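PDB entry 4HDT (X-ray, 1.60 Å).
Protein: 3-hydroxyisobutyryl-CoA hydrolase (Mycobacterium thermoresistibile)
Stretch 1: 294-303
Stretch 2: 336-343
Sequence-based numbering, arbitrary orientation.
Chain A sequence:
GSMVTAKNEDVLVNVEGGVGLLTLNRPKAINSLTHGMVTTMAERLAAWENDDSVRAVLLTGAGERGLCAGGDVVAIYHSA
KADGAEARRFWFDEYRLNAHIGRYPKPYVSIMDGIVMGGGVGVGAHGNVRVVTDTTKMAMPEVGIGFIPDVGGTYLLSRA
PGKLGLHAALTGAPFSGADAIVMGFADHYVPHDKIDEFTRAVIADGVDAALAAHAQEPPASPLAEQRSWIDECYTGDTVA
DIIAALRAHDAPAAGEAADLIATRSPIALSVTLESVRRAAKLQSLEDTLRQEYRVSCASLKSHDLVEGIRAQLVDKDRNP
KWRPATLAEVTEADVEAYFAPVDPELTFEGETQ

Stretch 1 294-303: RVSCASLKSH
Stretch 2 (336-343) EAYFAPVD

Stretch 1 enters as a helix, with phi/psi near -60/-45 from Arg294 to Cys297, and packs on the irregular chain of stretch 2. No direct hydrogen bond joins them; apolar contacts and three waters do. The CA atoms of Val295 and Tyr338 lie 4.8 Å apart.

Arg294 (chi1 m, chi2 t, chi3 t) points toward stretch 2. Its guanidinium lays one face over Pro341, with Arg294 NE 3.6 Å from Pro341 CA. Water 2 accepts from Arg294 NH1 (2.8 Å) and donates to Phe339 O (3.2 Å). Water 1 lies between the two chains, its O 2.9 Å from Arg294 O and 2.8 Å from Ala340 O; both are acceptors, and more acceptors are in reach than the water has protons.

Val295 (t) points sideways. Its CA makes a CA-H...O contact of 3.3 Å with Tyr338 O. Val295 CG2 sits over the face of the Phe339 ring (chi1 m), 3.6 Å from Phe339 CE1.

Ser296 faces away. Cys297 CB meets Val342 CG1 at 4.2 Å. Ala298 CB is 3.6 Å from Tyr338 CA and 3.9 Å from Tyr338 CD2; Tyr338 is m with chi2 74°.

Ser299 (p) turns its OG back to Ser296 O (2.6 Å). It also starts a type I turn to Ser302, whose OG (chi1 p) donates to Ser299 O at 2.6 Å. Water 3 links Ser302 OG (2.8 Å) and Tyr338 OH (2.7 Å).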

ATOM      1  N   ARG A 294      -8.604  -0.606  13.267  1.00 12.31           N
ATOM      2  CA  ARG A 294      -9.911  -0.058  13.700  1.00 13.18           C
ATOM      3  C   ARG A 294     -10.687   0.468  12.487  1.00 12.53           C
ATOM      4  O   ARG A 294     -11.874   0.194  12.327  1.00 13.00           O
ATOM      5  CB  ARG A 294      -9.757   1.083  14.714  1.00 14.27           C
ATOM      6  CG  ARG A 294      -9.158   0.623  16.043  1.00 15.73           C
ATOM      7  CD  ARG A 294      -8.888   1.809  16.954  1.00 17.33           C
ATOM      8  NE  ARG A 294      -8.711   1.435  18.345  1.00 19.83           N
ATOM      9  CZ  ARG A 294      -8.561   2.312  19.354  1.00 21.47           C
ATOM     10  NH1 ARG A 294      -8.530   3.626  19.113  1.00 22.53           N
ATOM     11  NH2 ARG A 294      -8.434   1.876  20.604  1.00 23.44           N
ATOM     12  N   VAL A 295      -9.995   1.202  11.620  1.00 11.70           N
ATOM     13  CA  VAL A 295     -10.626   1.794  10.439  1.00 11.34           C
ATOM     14  C   VAL A 295     -11.135   0.714   9.483  1.00 11.10           C
ATOM     15  O   VAL A 295     -12.286   0.794   9.009  1.00 11.13           O
ATOM     16  CB  VAL A 295      -9.672   2.779   9.747  1.00 10.85           C
ATOM     17  CG1 VAL A 295     -10.163   3.255   8.388  1.00 10.61           C
ATOM     18  CG2 VAL A 295      -9.402   3.995  10.663  1.00 11.13           C
ATOM     19  N   SER A 296     -10.304  -0.293   9.212  1.00 10.68           N
ATOM     20  CA  SER A 296     -10.710  -1.395   8.321  1.00 10.78           C
ATOM     21  C   SER A 296     -11.912  -2.153   8.889  1.00 11.86           C
ATOM     22  O   SER A 296     -12.854  -2.424   8.178  1.00 11.92           O
ATOM     23  CB  SER A 296      -9.549  -2.338   8.028  1.00 10.23           C
ATOM     24  OG  SER A 296      -8.472  -1.642   7.380  1.00  9.92           O
ATOM     25  N   CYS A 297     -11.854  -2.474  10.178  1.00 12.90           N
ATOM     26  CA  CYS A 297     -12.961  -3.136  10.859  1.00 14.49           C
ATOM     27  C   CYS A 297     -14.248  -2.334  10.742  1.00 14.91           C
ATOM     28  O   CYS A 297     -15.322  -2.909  10.481  1.00 15.32           O
ATOM     29  CB  CYS A 297     -12.618  -3.356  12.311  1.00 15.62           C
ATOM     30  SG  CYS A 297     -11.471  -4.732  12.608  1.00 18.01           S
ATOM     31  N   ALA A 298     -14.160  -1.023  10.964  1.00 14.64           N
ATOM     32  CA  ALA A 298     -15.332  -0.151  10.828  1.00 15.19           C
ATOM     33  C   ALA A 298     -15.875  -0.167   9.386  1.00 15.33           C
ATOM     34  O   ALA A 298     -17.117  -0.237   9.186  1.00 16.25           O
ATOM     35  CB  ALA A 298     -14.990   1.266  11.280  1.00 15.15           C
ATOM     36  N   SER A 299     -14.971  -0.147   8.411  1.00 14.89           N
ATOM     37  CA  SER A 299     -15.369  -0.143   7.008  1.00 15.14           C
ATOM     38  C   SER A 299     -16.186  -1.409   6.641  1.00 15.65           C
ATOM     39  O   SER A 299     -17.038  -1.366   5.746  1.00 15.25           O
ATOM     40  CB  SER A 299     -14.170  -0.010   6.091  1.00 14.76           C
ATOM     41  OG  SER A 299     -13.587  -1.278   5.926  1.00 15.03           O
ATOM     42  N   LEU A 300     -15.950  -2.520   7.327  1.00 16.45           N
ATOM     43  CA  LEU A 300     -16.754  -3.715   7.044  1.00 16.97           C
ATOM     44  C   LEU A 300     -18.254  -3.523   7.264  1.00 17.75           C
ATOM     45  O   LEU A 300     -19.071  -4.248   6.689  1.00 19.09           O
ATOM     46  CB  LEU A 300     -16.293  -4.912   7.880  1.00 17.22           C
ATOM     47  CG  LEU A 300     -15.012  -5.580   7.498  1.00 16.92           C
ATOM     48  CD1 LEU A 300     -14.733  -6.646   8.576  1.00 17.43           C
ATOM     49  CD2 LEU A 300     -15.118  -6.213   6.094  1.00 16.73           C
ATOM     50  N   LYS A 301     -18.631  -2.620   8.158  1.00 18.28           N
ATOM     51  CA  LYS A 301     -20.027  -2.318   8.464  1.00 18.94           C
ATOM     52  C   LYS A 301     -20.615  -1.255   7.524  1.00 18.63           C
ATOM     53  O   LYS A 301     -21.797  -0.949   7.580  1.00 19.73           O
ATOM     54  CB  LYS A 301     -20.175  -1.862   9.932  1.00 20.06           C
ATOM     55  N   SER A 302     -19.791  -0.712   6.635  1.00 17.24           N
ATOM     56  CA  SER A 302     -20.229   0.387   5.760  1.00 16.91           C
ATOM     57  C   SER A 302     -20.943  -0.045   4.476  1.00 17.12           C
ATOM     58  O   SER A 302     -20.622  -1.063   3.882  1.00 17.05           O
ATOM     59  CB  SER A 302     -19.023   1.262   5.405  1.00 15.88           C
ATOM     60  OG  SER A 302     -18.128   0.650   4.455  1.00 14.73           O
ATOM     61  N   HIS A 303     -21.848   0.814   4.017  1.00 17.39           N
ATOM     62  CA  HIS A 303     -22.436   0.704   2.699  1.00 17.49           C
ATOM     63  C   HIS A 303     -21.360   0.804   1.617  1.00 16.32           C
ATOM     64  O   HIS A 303     -21.368   0.056   0.663  1.00 16.24           O
ATOM     65  CB  HIS A 303     -23.460   1.830   2.513  1.00 18.53           C
ATOM     66  CG  HIS A 303     -23.949   1.989   1.102  1.00 19.09           C
ATOM     67  ND1 HIS A 303     -23.247   2.680   0.140  1.00 18.78           N
ATOM     68  CD2 HIS A 303     -25.087   1.560   0.507  1.00 20.12           C
ATOM     69  CE1 HIS A 303     -23.937   2.673  -0.988  1.00 19.55           C
ATOM     70  NE2 HIS A 303     -25.052   1.993  -0.794  1.00 20.40           N
ATOM     71  N   GLU A 336     -15.543  10.016  12.929  1.00 20.02           N
ATOM     72  CA  GLU A 336     -15.060   9.522  14.215  1.00 20.94           C
ATOM     73  C   GLU A 336     -15.419   8.070  14.459  1.00 19.94           C
ATOM     74  O   GLU A 336     -14.651   7.341  15.103  1.00 19.52           O
ATOM     75  CB  GLU A 336     -15.561  10.434  15.359  1.00 23.44           C
ATOM     76  CG  GLU A 336     -15.252   9.971  16.762  1.00 26.07           C
ATOM     77  CD  GLU A 336     -13.764   9.886  17.095  1.00 27.08           C
ATOM     78  OE1 GLU A 336     -12.931  10.541  16.440  1.00 28.71           O
ATOM     79  OE2 GLU A 336     -13.438   9.143  18.045  1.00 30.00           O
ATOM     80  N   ALA A 337     -16.552   7.632  13.931  1.00 19.31           N
ATOM     81  CA  ALA A 337     -16.990   6.220  14.096  1.00 19.15           C
ATOM     82  C   ALA A 337     -15.972   5.205  13.564  1.00 17.77           C
ATOM     83  O   ALA A 337     -15.901   4.093  14.059  1.00 18.00           O
ATOM     84  CB  ALA A 337     -18.327   6.013  13.415  1.00 19.71           C
ATOM     85  N   TYR A 338     -15.169   5.578  12.575  1.00 16.50           N
ATOM     86  CA  TYR A 338     -14.191   4.652  12.013  1.00 15.18           C
ATOM     87  C   TYR A 338     -12.996   4.413  12.917  1.00 15.10           C
ATOM     88  O   TYR A 338     -12.258   3.456  12.727  1.00 14.64           O
ATOM     89  CB  TYR A 338     -13.712   5.116  10.651  1.00 14.27           C
ATOM     90  CG  TYR A 338     -14.670   4.844   9.512  1.00 13.95           C
ATOM     91  CD1 TYR A 338     -15.831   5.592   9.354  1.00 14.64           C
ATOM     92  CD2 TYR A 338     -14.351   3.910   8.549  1.00 13.35           C
ATOM     93  CE1 TYR A 338     -16.697   5.361   8.283  1.00 14.71           C
ATOM     94  CE2 TYR A 338     -15.178   3.687   7.454  1.00 13.49           C
ATOM     95  CZ  TYR A 338     -16.347   4.409   7.324  1.00 14.00           C
ATOM     96  OH  TYR A 338     -17.140   4.188   6.225  1.00 14.22           O
ATOM     97  N   PHE A 339     -12.824   5.255  13.938  1.00 15.76           N
ATOM     98  CA  PHE A 339     -11.679   5.193  14.829  1.00 16.02           C
ATOM     99  C   PHE A 339     -12.046   4.602  16.177  1.00 17.30           C
ATOM    100  O   PHE A 339     -11.215   4.594  17.073  1.00 17.92           O
ATOM    101  CB  PHE A 339     -11.069   6.600  14.974  1.00 15.93           C
ATOM    102  CG  PHE A 339     -10.527   7.131  13.690  1.00 14.94           C
ATOM    103  CD1 PHE A 339      -9.246   6.818  13.298  1.00 14.28           C
ATOM    104  CD2 PHE A 339     -11.303   7.924  12.843  1.00 14.96           C
ATOM    105  CE1 PHE A 339      -8.747   7.257  12.079  1.00 13.56           C
ATOM    106  CE2 PHE A 339     -10.806   8.384  11.641  1.00 14.24           C
ATOM    107  CZ  PHE A 339      -9.538   8.050  11.251  1.00 13.64           C
ATOM    108  N   ALA A 340     -13.248   4.033  16.282  1.00 17.90           N
ATOM    109  CA  ALA A 340     -13.687   3.420  17.524  1.00 19.29           C
ATOM    110  C   ALA A 340     -12.830   2.210  17.891  1.00 19.32           C
ATOM    111  O   ALA A 340     -12.344   1.451  17.009  1.00 18.20           O
ATOM    112  CB  ALA A 340     -15.144   3.031  17.435  1.00 19.78           C
ATOM    113  N   PRO A 341     -12.617   2.026  19.207  1.00 20.80           N
ATOM    114  CA  PRO A 341     -11.977   0.805  19.704  1.00 20.84           C
ATOM    115  C   PRO A 341     -12.670  -0.438  19.230  1.00 20.93           C
ATOM    116  O   PRO A 341     -13.892  -0.449  19.079  1.00 21.49           O
ATOM    117  CB  PRO A 341     -12.191   0.883  21.223  1.00 22.06           C
ATOM    118  CG  PRO A 341     -12.312   2.325  21.522  1.00 22.61           C
ATOM    119  CD  PRO A 341     -12.869   2.997  20.284  1.00 21.98           C
ATOM    120  N   VAL A 342     -11.896  -1.498  19.070  1.00 20.59           N
ATOM    121  CA  VAL A 342     -12.438  -2.802  18.717  1.00 21.24           C
ATOM    122  C   VAL A 342     -11.860  -3.829  19.693  1.00 21.49           C
ATOM    123  O   VAL A 342     -10.908  -3.533  20.400  1.00 21.99           O
ATOM    124  CB  VAL A 342     -12.099  -3.159  17.260  1.00 20.65           C
ATOM    125  CG1 VAL A 342     -12.730  -2.139  16.321  1.00 20.53           C
ATOM    126  CG2 VAL A 342     -10.591  -3.303  17.049  1.00 20.28           C
ATOM    127  N   ASP A 343     -12.434  -5.023  19.722  1.00 21.91           N
ATOM    128  CA  ASP A 343     -12.060  -6.031  20.711  1.00 22.47           C
ATOM    129  C   ASP A 343     -12.062  -7.384  20.022  1.00 22.07           C
ATOM    130  O   ASP A 343     -13.135  -7.911  19.717  1.00 22.14           O
ATOM    131  CB  ASP A 343     -13.032  -6.003  21.881  1.00 24.07           C
ATOM    132  CG  ASP A 343     -12.610  -6.930  23.022  1.00 25.53           C
ATOM    133  OD1 ASP A 343     -11.714  -7.780  22.844  1.00 25.54           O
ATOM    134  OD2 ASP A 343     -13.187  -6.828  24.117  1.00 27.34           O
TER
HETATM  135  O   HOH W   1     -13.558   0.901  14.584  1.00 16.96           O
HETATM  136  O   HOH W   2      -8.102   4.819  16.574  1.00 27.76           O
HETATM  137  O   HOH W   3     -16.181   2.634   4.227  1.00 15.75           O